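Phosphoribosylaminoimidazole carboxylase, ATPase subunit (PDB 3AX6) probably catalyses the ATP-dependent carboxylation of 5-aminoimidazole ribonucleotide with bicarbonate to N5-carboxyaminoimidazole ribonucleotide, a step of de novo purine biosynthesis. Local coordinates at residues A[179-184]-A[238-243]; A[133-138]-A[150-155]; A[51-56]-A[72-77]. All blocks are in the same frame, centred on the assembly; numbering follows the deposited sequence.

Interaction 1. Residues A[179-184]-A[238-243]; sequences AVMVAR and VGIFGI
The carbonyl oxygen of Val182 is met by three groups of the facing strand. Phe241 N donates to Val182 O at 2.7 Å, from 37° out of the carbonyl plane. The CA-H of Ile240 also approaches it, and the Phe241 ring turns its edge to it, with CD1 3.6 Å from Val182 O. These are neighbouring antiparallel strands in the ATP-grasp part of the large sheet. Val182 N returns a bond to Phe241 O, and like pairs join Val180 with Ile243 and Arg184 with Gly239. Val180, Val182 and Ile243 share one face, which packs on helix 218-235. The side chains of Val182 and Ile243 cross there, with Val182 CG1 3.7 Å from Ile243 CG1. The other face carries Met181, Ala183 and Ile240, against helix 277-285. Ile240 CG1 is anti to the backbone N (chi1 -164°), which puts it 3.7 Å from Ala183 CB. Ile240 CD1 goes on to Met181 CB at 3.9 Å. An alanine here would remove CG1 and CD1 and would probably leave a gap beside Met181 CB and CE, with the Met181 chain freer to turn. That chain, a selenomethionine, bends at chi2, which brings SE to 3.8 Å from Gly242 CA.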
loop_
_atom_site.group_PDB
_atom_site.type_symbol
_atom_site.label_atom_id
_atom_site.label_comp_id
_atom_site.label_asym_id
_atom_site.label_seq_id
_atom_site.Cartn_x
_atom_site.Cartn_y
_atom_site.Cartn_z
ATOM N N ALA A 179 15.629 10.376 13.792
ATOM C CA ALA A 179 14.255 10.025 14.120
ATOM C C ALA A 179 14.066 8.513 14.092
ATOM O O ALA A 179 14.705 7.801 13.314
ATOM C CB ALA A 179 13.290 10.686 13.141
ATOM N N VAL A 180 13.196 8.019 14.959
ATOM C CA VAL A 180 12.918 6.590 14.997
ATOM C C VAL A 180 11.479 6.339 15.428
ATOM O O VAL A 180 11.010 6.896 16.423
ATOM C CB VAL A 180 13.876 5.854 15.958
ATOM C CG1 VAL A 180 13.894 6.555 17.280
ATOM C CG2 VAL A 180 13.433 4.398 16.135
HETATM N N MSE A 181 10.778 5.519 14.653
HETATM C CA MSE A 181 9.404 5.164 14.965
HETATM C C MSE A 181 9.450 3.960 15.897
HETATM O O MSE A 181 10.234 3.037 15.687
HETATM C CB MSE A 181 8.636 4.755 13.699
HETATM C CG MSE A 181 8.641 5.772 12.562
HETATM SE SE MSE A 181 7.917 7.482 13.055
HETATM C CE MSE A 181 6.124 6.950 13.539
ATOM N N VAL A 182 8.618 3.969 16.930
ATOM C CA VAL A 182 8.544 2.842 17.846
ATOM C C VAL A 182 7.074 2.635 18.259
ATOM O O VAL A 182 6.379 3.560 18.687
ATOM C CB VAL A 182 9.490 3.041 19.069
ATOM C CG1 VAL A 182 9.429 4.458 19.559
ATOM C CG2 VAL A 182 9.117 2.079 20.181
ATOM N N ALA A 183 6.586 1.415 18.076
ATOM C CA ALA A 183 5.205 1.113 18.412
ATOM C C ALA A 183 5.150 0.222 19.637
ATOM O O ALA A 183 6.064 -0.574 19.884
ATOM C CB ALA A 183 4.525 0.428 17.241
ATOM N N ARG A 184 4.072 0.356 20.400
ATOM C CA ARG A 184 3.895 -0.441 21.600
ATOM C C ARG A 184 2.424 -0.797 21.802
ATOM O O ARG A 184 1.534 0.023 21.550
ATOM C CB ARG A 184 4.430 0.325 22.821
ATOM C CG ARG A 184 4.301 -0.414 24.147
ATOM C CD ARG A 184 4.968 0.372 25.279
ATOM N NE ARG A 184 4.847 -0.271 26.593
ATOM C CZ ARG A 184 3.713 -0.365 27.288
ATOM N NH1 ARG A 184 2.580 0.139 26.806
ATOM N NH2 ARG A 184 3.714 -0.951 28.475
ATOM N N VAL A 238 0.724 3.376 23.865
ATOM C CA VAL A 238 -0.037 2.428 23.066
ATOM C C VAL A 238 -0.247 3.092 21.709
ATOM O O VAL A 238 -0.974 4.082 21.592
ATOM C CB VAL A 238 -1.408 2.113 23.706
ATOM C CG1 VAL A 238 -2.194 1.158 22.812
ATOM C CG2 VAL A 238 -1.209 1.506 25.090
ATOM N N GLY A 239 0.409 2.545 20.691
ATOM C CA GLY A 239 0.328 3.091 19.346
ATOM C C GLY A 239 1.755 3.240 18.849
ATOM O O GLY A 239 2.683 2.716 19.474
ATOM N N ILE A 240 1.954 3.931 17.732
ATOM C CA ILE A 240 3.308 4.120 17.228
ATOM C C ILE A 240 3.713 5.567 17.487
ATOM O O ILE A 240 2.899 6.485 17.364
ATOM C CB ILE A 240 3.412 3.767 15.720
ATOM C CG1 ILE A 240 4.885 3.605 15.333
ATOM C CG2 ILE A 240 2.746 4.829 14.867
ATOM C CD1 ILE A 240 5.081 3.101 13.914
ATOM N N PHE A 241 4.974 5.766 17.861
ATOM C CA PHE A 241 5.472 7.101 18.183
ATOM C C PHE A 241 6.687 7.526 17.377
ATOM O O PHE A 241 7.536 6.700 17.022
ATOM C CB PHE A 241 5.822 7.185 19.676
ATOM C CG PHE A 241 4.672 6.891 20.588
ATOM C CD1 PHE A 241 4.128 5.612 20.656
ATOM C CD2 PHE A 241 4.100 7.901 21.349
ATOM C CE1 PHE A 241 3.027 5.345 21.466
ATOM C CE2 PHE A 241 2.997 7.638 22.163
ATOM C CZ PHE A 241 2.463 6.362 22.219
ATOM N N GLY A 242 6.752 8.826 17.101
ATOM C CA GLY A 242 7.870 9.399 16.377
ATOM C C GLY A 242 8.772 10.053 17.411
ATOM O O GLY A 242 8.372 11.017 18.062
ATOM N N ILE A 243 9.974 9.510 17.589
ATOM C CA ILE A 243 10.923 10.044 18.561
ATOM C C ILE A 243 12.060 10.769 17.836
ATOM O O ILE A 243 12.874 10.144 17.156
ATOM C CB ILE A 243 11.537 8.917 19.430
ATOM C CG1 ILE A 243 10.439 8.010 19.998
ATOM C CG2 ILE A 243 12.365 9.535 20.552
ATOM C CD1 ILE A 243 9.405 8.720 20.844
#

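Interaction 2. Residues A[133-138]-A[150-155]; sequences FPVVQK and FIIKNE. With ADP (adenosine-5'-diphosphate), chain E.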
loop_
_atom_site.group_PDB
_atom_site.type_symbol
_atom_site.label_atom_id
_atom_site.label_comp_id
_atom_site.label_asym_id
_atom_site.label_seq_id
_atom_site.Cartn_x
_atom_site.Cartn_y
_atom_site.Cartn_z
ATOM N N PHE A 133 24.828 33.187 27.343
ATOM C CA PHE A 133 24.598 33.258 25.909
ATOM C C PHE A 133 25.545 32.336 25.134
ATOM O O PHE A 133 26.729 32.218 25.462
ATOM C CB PHE A 133 24.769 34.701 25.421
ATOM C CG PHE A 133 23.860 35.690 26.102
ATOM C CD1 PHE A 133 24.347 36.538 27.092
ATOM C CD2 PHE A 133 22.512 35.781 25.745
ATOM C CE1 PHE A 133 23.510 37.466 27.714
ATOM C CE2 PHE A 133 21.668 36.704 26.363
ATOM C CZ PHE A 133 22.168 37.547 27.346
ATOM N N PRO A 134 25.032 31.670 24.086
ATOM C CA PRO A 134 23.642 31.762 23.639
ATOM C C PRO A 134 22.791 30.731 24.358
ATOM O O PRO A 134 23.314 29.763 24.913
ATOM C CB PRO A 134 23.751 31.457 22.159
ATOM C CG PRO A 134 24.786 30.369 22.157
ATOM C CD PRO A 134 25.840 30.926 23.104
ATOM N N VAL A 135 21.480 30.945 24.349
ATOM C CA VAL A 135 20.553 30.011 24.976
ATOM C C VAL A 135 19.313 29.891 24.088
ATOM O O VAL A 135 18.947 30.830 23.383
ATOM C CB VAL A 135 20.154 30.468 26.399
ATOM C CG1 VAL A 135 19.279 31.700 26.337
ATOM C CG2 VAL A 135 19.450 29.338 27.117
ATOM N N VAL A 136 18.677 28.726 24.113
ATOM C CA VAL A 136 17.501 28.494 23.286
ATOM C C VAL A 136 16.196 28.619 24.060
ATOM O O VAL A 136 16.022 28.000 25.110
ATOM C CB VAL A 136 17.554 27.100 22.642
ATOM C CG1 VAL A 136 16.431 26.950 21.628
ATOM C CG2 VAL A 136 18.896 26.891 21.983
ATOM N N GLN A 137 15.287 29.434 23.535
ATOM C CA GLN A 137 13.980 29.634 24.148
ATOM C C GLN A 137 12.916 28.924 23.303
ATOM O O GLN A 137 12.930 28.995 22.072
ATOM C CB GLN A 137 13.645 31.130 24.251
ATOM C CG GLN A 137 12.242 31.388 24.804
ATOM C CD GLN A 137 11.807 32.841 24.716
ATOM O OE1 GLN A 137 11.919 33.474 23.668
ATOM N NE2 GLN A 137 11.289 33.368 25.821
ATOM N N LYS A 138 11.999 28.237 23.974
ATOM C CA LYS A 138 10.945 27.508 23.289
ATOM C C LYS A 138 9.592 27.747 23.926
ATOM O O LYS A 138 9.474 27.798 25.147
ATOM C CB LYS A 138 11.242 26.007 23.315
ATOM C CG LYS A 138 12.502 25.611 22.574
ATOM C CD LYS A 138 12.699 24.105 22.588
ATOM C CE LYS A 138 13.728 23.694 21.558
ATOM N NZ LYS A 138 13.924 22.228 21.523
ATOM N N PHE A 150 13.475 30.215 19.522
ATOM C CA PHE A 150 14.276 31.419 19.393
ATOM C C PHE A 150 15.616 31.262 20.104
ATOM O O PHE A 150 15.682 30.843 21.256
ATOM C CB PHE A 150 13.512 32.617 19.973
ATOM C CG PHE A 150 14.201 33.944 19.768
ATOM C CD1 PHE A 150 14.318 34.849 20.820
ATOM C CD2 PHE A 150 14.721 34.293 18.526
ATOM C CE1 PHE A 150 14.941 36.082 20.639
ATOM C CE2 PHE A 150 15.347 35.527 18.335
ATOM C CZ PHE A 150 15.456 36.421 19.397
ATOM N N ILE A 151 16.689 31.595 19.405
ATOM C CA ILE A 151 18.016 31.501 19.988
ATOM C C ILE A 151 18.441 32.881 20.492
ATOM O O ILE A 151 18.695 33.790 19.702
ATOM C CB ILE A 151 19.027 30.987 18.952
ATOM C CG1 ILE A 151 18.562 29.628 18.417
ATOM C CG2 ILE A 151 20.395 30.855 19.592
ATOM C CD1 ILE A 151 19.391 29.090 17.269
ATOM N N ILE A 152 18.492 33.033 21.813
ATOM C CA ILE A 152 18.892 34.297 22.422
ATOM C C ILE A 152 20.423 34.388 22.429
ATOM O O ILE A 152 21.089 33.860 23.324
ATOM C CB ILE A 152 18.344 34.407 23.866
ATOM C CG1 ILE A 152 16.822 34.267 23.844
ATOM C CG2 ILE A 152 18.722 35.756 24.480
ATOM C CD1 ILE A 152 16.167 34.320 25.204
ATOM N N LYS A 153 20.970 35.059 21.421
ATOM C CA LYS A 153 22.413 35.211 21.281
ATOM C C LYS A 153 23.029 36.266 22.204
ATOM O O LYS A 153 24.206 36.176 22.548
ATOM C CB LYS A 153 22.753 35.531 19.825
ATOM C CG LYS A 153 22.206 34.498 18.829
ATOM C CD LYS A 153 22.494 34.882 17.384
ATOM C CE LYS A 153 21.849 36.215 17.015
ATOM N NZ LYS A 153 20.365 36.190 17.136
ATOM N N ASN A 154 22.233 37.253 22.609
ATOM C CA ASN A 154 22.703 38.319 23.497
ATOM C C ASN A 154 21.532 39.105 24.087
ATOM O O ASN A 154 20.372 38.748 23.884
ATOM C CB ASN A 154 23.624 39.268 22.730
ATOM C CG ASN A 154 23.047 39.693 21.393
ATOM O OD1 ASN A 154 21.945 40.239 21.321
ATOM N ND2 ASN A 154 23.792 39.443 20.325
ATOM N N GLU A 155 21.838 40.171 24.821
ATOM C CA GLU A 155 20.809 41.014 25.432
ATOM C C GLU A 155 19.793 41.535 24.417
ATOM O O GLU A 155 18.586 41.449 24.634
ATOM C CB GLU A 155 21.443 42.218 26.132
ATOM C CG GLU A 155 21.980 41.954 27.521
ATOM C CD GLU A 155 22.530 43.216 28.163
ATOM O OE1 GLU A 155 22.728 43.217 29.397
ATOM O OE2 GLU A 155 22.769 44.205 27.432
HETATM P PB ADP E . 9.730 22.637 16.176
HETATM O O1B ADP E . 9.925 21.221 15.754
HETATM O O2B ADP E . 9.929 23.601 14.888
HETATM O O3B ADP E . 8.177 22.805 16.802
HETATM P PA ADP E . 12.191 22.243 17.420
HETATM O O1A ADP E . 12.401 21.808 18.822
HETATM O O2A ADP E . 12.191 20.931 16.466
HETATM O O3A ADP E . 10.781 23.097 17.356
HETATM O "O5'" ADP E . 13.392 23.267 17.020
HETATM C "C5'" ADP E . 13.574 23.235 15.595
HETATM C "C4'" ADP E . 15.066 23.242 15.242
HETATM O "O4'" ADP E . 15.811 24.134 16.134
HETATM C "C3'" ADP E . 15.689 21.844 15.397
HETATM O "O3'" ADP E . 15.529 21.043 14.217
HETATM C "C2'" ADP E . 17.145 22.160 15.732
HETATM O "O2'" ADP E . 17.935 22.281 14.547
HETATM C "C1'" ADP E . 17.057 23.479 16.525
HETATM N N9 ADP E . 17.123 23.244 17.983
HETATM C C8 ADP E . 16.109 22.816 18.806
HETATM N N7 ADP E . 16.529 22.714 20.032
HETATM C C5 ADP E . 17.831 23.067 20.088
HETATM C C6 ADP E . 18.808 23.153 21.118
HETATM N N6 ADP E . 18.484 22.826 22.414
HETATM N N1 ADP E . 20.057 23.560 20.803
HETATM C C2 ADP E . 20.394 23.881 19.550
HETATM N N3 ADP E . 19.507 23.813 18.553
HETATM C C4 ADP E . 18.233 23.416 18.773
#
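The ADP pocket has one wall in this hairpin, where Val136 and Gln137 lie beside Ile151 and Phe150 of the returning strand. Val136 CG2 comes 3.7 Å from N1 of the adenine. Lys138 starts away from the partner strand at CB, and its chain is extended beyond CG. Its NZ donates to ADP N7 at 3.0 Å and to ADP O1A at 3.1 Å, tying the base to the alpha-phosphate. Lys138 NZ also forms a salt bridge with Glu169, which itself bonds ADP.

The two strands are part of the smaller four-stranded antiparallel sheet of the ATP-grasp domain, with 149-152 at its edge. Part of the loop joining them is not modelled. In ATP-grasp enzymes this glycine-rich loop commonly folds over the nucleotide phosphates. Gln137 and Phe150 exchange backbone bonds, and Gln137 N to Phe150 O is nearly straight (173°). The Gln137 amide lies obliquely to the Phe150 ring, with OE1 near the ring edge. Its polar atoms are bonded to Ile162 N and Thr166 OG1. Val135 and Ile152 stand side by side, Val135 CG1 3.8 Å from Ile152 CB.

At the far end a cis peptide bond joins Phe133 to Pro134. Ile152 O accepts from Val135 N and also lies in the plane of the Phe133 ring, 3.4 Å from CD2. Phe133 CE2 touches Ile152 CG2 at 3.6 Å. One face of the ring receives a CH-pi contact from Asn154 CA, 3.7 Å from the ring centroid and 24° off its normal.

Interaction 3. Residues A[51-56]-A[72-77]; sequences FDSERI and HIDVQT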
loop_
_atom_site.group_PDB
_atom_site.type_symbol
_atom_site.label_atom_id
_atom_site.label_comp_id
_atom_site.label_asym_id
_atom_site.label_seq_id
_atom_site.Cartn_x
_atom_site.Cartn_y
_atom_site.Cartn_z
ATOM N N PHE A 51 -12.827 20.343 18.509
ATOM C CA PHE A 51 -13.116 20.846 19.844
ATOM C C PHE A 51 -14.610 20.824 20.099
ATOM O O PHE A 51 -15.105 21.476 21.015
ATOM C CB PHE A 51 -12.529 22.247 20.026
ATOM C CG PHE A 51 -11.057 22.235 20.302
ATOM C CD1 PHE A 51 -10.581 21.970 21.580
ATOM C CD2 PHE A 51 -10.140 22.387 19.266
ATOM C CE1 PHE A 51 -9.214 21.847 21.826
ATOM C CE2 PHE A 51 -8.767 22.267 19.497
ATOM C CZ PHE A 51 -8.303 21.994 20.781
ATOM N N ASP A 52 -15.322 20.059 19.273
ATOM C CA ASP A 52 -16.761 19.908 19.416
ATOM C C ASP A 52 -17.002 18.760 20.391
ATOM O O ASP A 52 -17.296 17.632 19.997
ATOM C CB ASP A 52 -17.420 19.590 18.076
ATOM C CG ASP A 52 -18.931 19.501 18.180
ATOM O OD1 ASP A 52 -19.430 18.915 19.163
ATOM O OD2 ASP A 52 -19.624 20.007 17.276
ATOM N N SER A 53 -16.854 19.078 21.670
ATOM C CA SER A 53 -17.031 18.136 22.761
ATOM C C SER A 53 -18.039 17.016 22.484
ATOM O O SER A 53 -17.673 15.850 22.335
ATOM C CB SER A 53 -17.444 18.912 24.012
ATOM O OG SER A 53 -17.679 18.049 25.105
ATOM N N GLU A 54 -19.311 17.374 22.405
ATOM C CA GLU A 54 -20.355 16.388 22.180
ATOM C C GLU A 54 -20.205 15.547 20.912
ATOM O O GLU A 54 -20.732 14.438 20.842
ATOM C CB GLU A 54 -21.718 17.079 22.198
ATOM C CG GLU A 54 -21.935 17.899 23.459
ATOM C CD GLU A 54 -23.301 18.554 23.517
ATOM O OE1 GLU A 54 -23.681 19.241 22.538
ATOM O OE2 GLU A 54 -23.989 18.387 24.549
ATOM N N ARG A 55 -19.486 16.048 19.916
ATOM C CA ARG A 55 -19.327 15.282 18.682
ATOM C C ARG A 55 -18.222 14.225 18.770
ATOM O O ARG A 55 -18.389 13.113 18.272
ATOM C CB ARG A 55 -19.057 16.218 17.501
ATOM C CG ARG A 55 -19.915 15.933 16.273
ATOM C CD ARG A 55 -21.345 16.419 16.454
ATOM N NE ARG A 55 -22.048 15.689 17.503
ATOM C CZ ARG A 55 -23.186 16.093 18.059
ATOM N NH1 ARG A 55 -23.753 17.227 17.668
ATOM N NH2 ARG A 55 -23.758 15.366 19.011
ATOM N N ILE A 56 -17.096 14.560 19.398
ATOM C CA ILE A 56 -16.008 13.593 19.523
ATOM C C ILE A 56 -16.492 12.525 20.504
ATOM O O ILE A 56 -16.030 11.383 20.492
ATOM C CB ILE A 56 -14.682 14.251 20.045
ATOM C CG1 ILE A 56 -14.733 14.452 21.555
ATOM C CG2 ILE A 56 -14.448 15.593 19.370
ATOM C CD1 ILE A 56 -14.274 13.243 22.332
ATOM N N HIS A 72 -3.778 18.898 18.062
ATOM C CA HIS A 72 -4.695 19.980 18.396
ATOM C C HIS A 72 -6.121 19.468 18.438
ATOM O O HIS A 72 -6.903 19.708 17.517
ATOM C CB HIS A 72 -4.594 21.105 17.363
ATOM C CG HIS A 72 -3.202 21.614 17.160
ATOM N ND1 HIS A 72 -2.180 20.815 16.691
ATOM C CD2 HIS A 72 -2.659 22.837 17.368
ATOM C CE1 HIS A 72 -1.067 21.525 16.620
ATOM N NE2 HIS A 72 -1.331 22.755 17.025
ATOM N N ILE A 73 -6.460 18.759 19.508
ATOM C CA ILE A 73 -7.805 18.218 19.658
ATOM C C ILE A 73 -8.263 18.402 21.093
ATOM O O ILE A 73 -7.458 18.680 21.980
ATOM C CB ILE A 73 -7.850 16.717 19.307
ATOM C CG1 ILE A 73 -6.959 15.922 20.267
ATOM C CG2 ILE A 73 -7.392 16.512 17.890
ATOM C CD1 ILE A 73 -6.867 14.445 19.927
ATOM N N ASP A 74 -9.561 18.252 21.316
ATOM C CA ASP A 74 -10.115 18.397 22.652
ATOM C C ASP A 74 -9.581 17.260 23.515
ATOM O O ASP A 74 -10.246 16.239 23.706
ATOM C CB ASP A 74 -11.638 18.334 22.588
ATOM C CG ASP A 74 -12.286 18.679 23.900
ATOM O OD1 ASP A 74 -11.560 18.830 24.906
ATOM O OD2 ASP A 74 -13.526 18.789 23.926
ATOM N N VAL A 75 -8.373 17.438 24.035
ATOM C CA VAL A 75 -7.750 16.414 24.853
ATOM C C VAL A 75 -8.471 16.187 26.180
ATOM O O VAL A 75 -8.541 15.060 26.668
ATOM C CB VAL A 75 -6.253 16.755 25.114
ATOM C CG1 VAL A 75 -6.128 18.143 25.714
ATOM C CG2 VAL A 75 -5.630 15.719 26.046
ATOM N N GLN A 76 -9.020 17.252 26.759
ATOM C CA GLN A 76 -9.709 17.135 28.041
ATOM C C GLN A 76 -10.980 16.291 27.982
ATOM O O GLN A 76 -11.257 15.522 28.906
ATOM C CB GLN A 76 -10.019 18.523 28.614
ATOM C CG GLN A 76 -8.778 19.317 29.047
ATOM C CD GLN A 76 -7.945 18.611 30.116
ATOM O OE1 GLN A 76 -8.433 18.301 31.208
ATOM N NE2 GLN A 76 -6.677 18.363 29.805
ATOM N N THR A 77 -11.756 16.416 26.909
ATOM C CA THR A 77 -12.965 15.612 26.804
ATOM C C THR A 77 -12.548 14.154 26.617
ATOM O O THR A 77 -13.216 13.240 27.102
ATOM C CB THR A 77 -13.866 16.052 25.620
ATOM O OG1 THR A 77 -15.050 15.245 25.595
ATOM C CG2 THR A 77 -13.152 15.869 24.305
HETATM O O HOH W 1 -14.103 21.906 23.778
#
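This is a packing contact between the N-terminal ends of two helices in the Rossmann-like preATP-grasp domain, with Phe51 and Ile56 meeting Asp74 and Thr77. Helix 53-61 connects strand 44-47 to strand 65-68 of the parallel sheet. Helix 75-83 connects strand 65-68 to strand 87-88.

Phe51 lies just before the first helix. Its CG is anti to the carbonyl carbon (chi1 -79°), and the ring beyond it lies against the backbone at Ile73 and Asp74. One ring face has Asp74 N 3.6 Å above its plane, offset toward the rim. Phe51 CZ is 3.6 Å from Ile73 C. Asp74 is also joined by its backbone to Phe50, so the loops ahead of the helices are linked there as well.

Each helix has an aspartate at its N-cap. Asp52 OD1 accepts from Arg55 N, met from above the carboxylate plane. Asp52 O takes two bonds, from Arg55 N and Ile56 N. Asp74 OD1 accepts from Thr77 N at 3.1 Å, also from above the carboxylate plane (62° out of it). A negative charge on each cap would be expected to suit the positive end of its helix.

Deeper in, Ile56 and Thr77 reach toward each other tip to tip. Thr77 CG2 is modelled too near Asp74 CG, so the exact spacing there is doubtful. Ile56 also rests on Leu78 and Leu81 of helix 75-83.

Ser53 sits beside the second cap, with its CA 3.8 Å from Asp74 OD2. A water joins the two sides by donating to both: it is 3.0 Å from Phe51 O and 3.2 Å from Asp74 OD2.

Overall arrangement
Along the chain, interaction 3 comes first, then interaction 2, then interaction 1. Interactions 1 and 2 both belong to the ATP-grasp domain but to different sheets, with centres about 31 Å apart. Interaction 3 is in the preATP-grasp domain, with its centre about 24 Å from that of interaction 1 and about 35 Å from that of interaction 2. None touches another; the nearest atoms are about 12 to 14 Å apart. ADP relates them. Interaction 2 binds it directly. The side chain of Ala179 in interaction 1 is about 11 Å from the nucleotide, and that of His72 in interaction 3 about 9 Å.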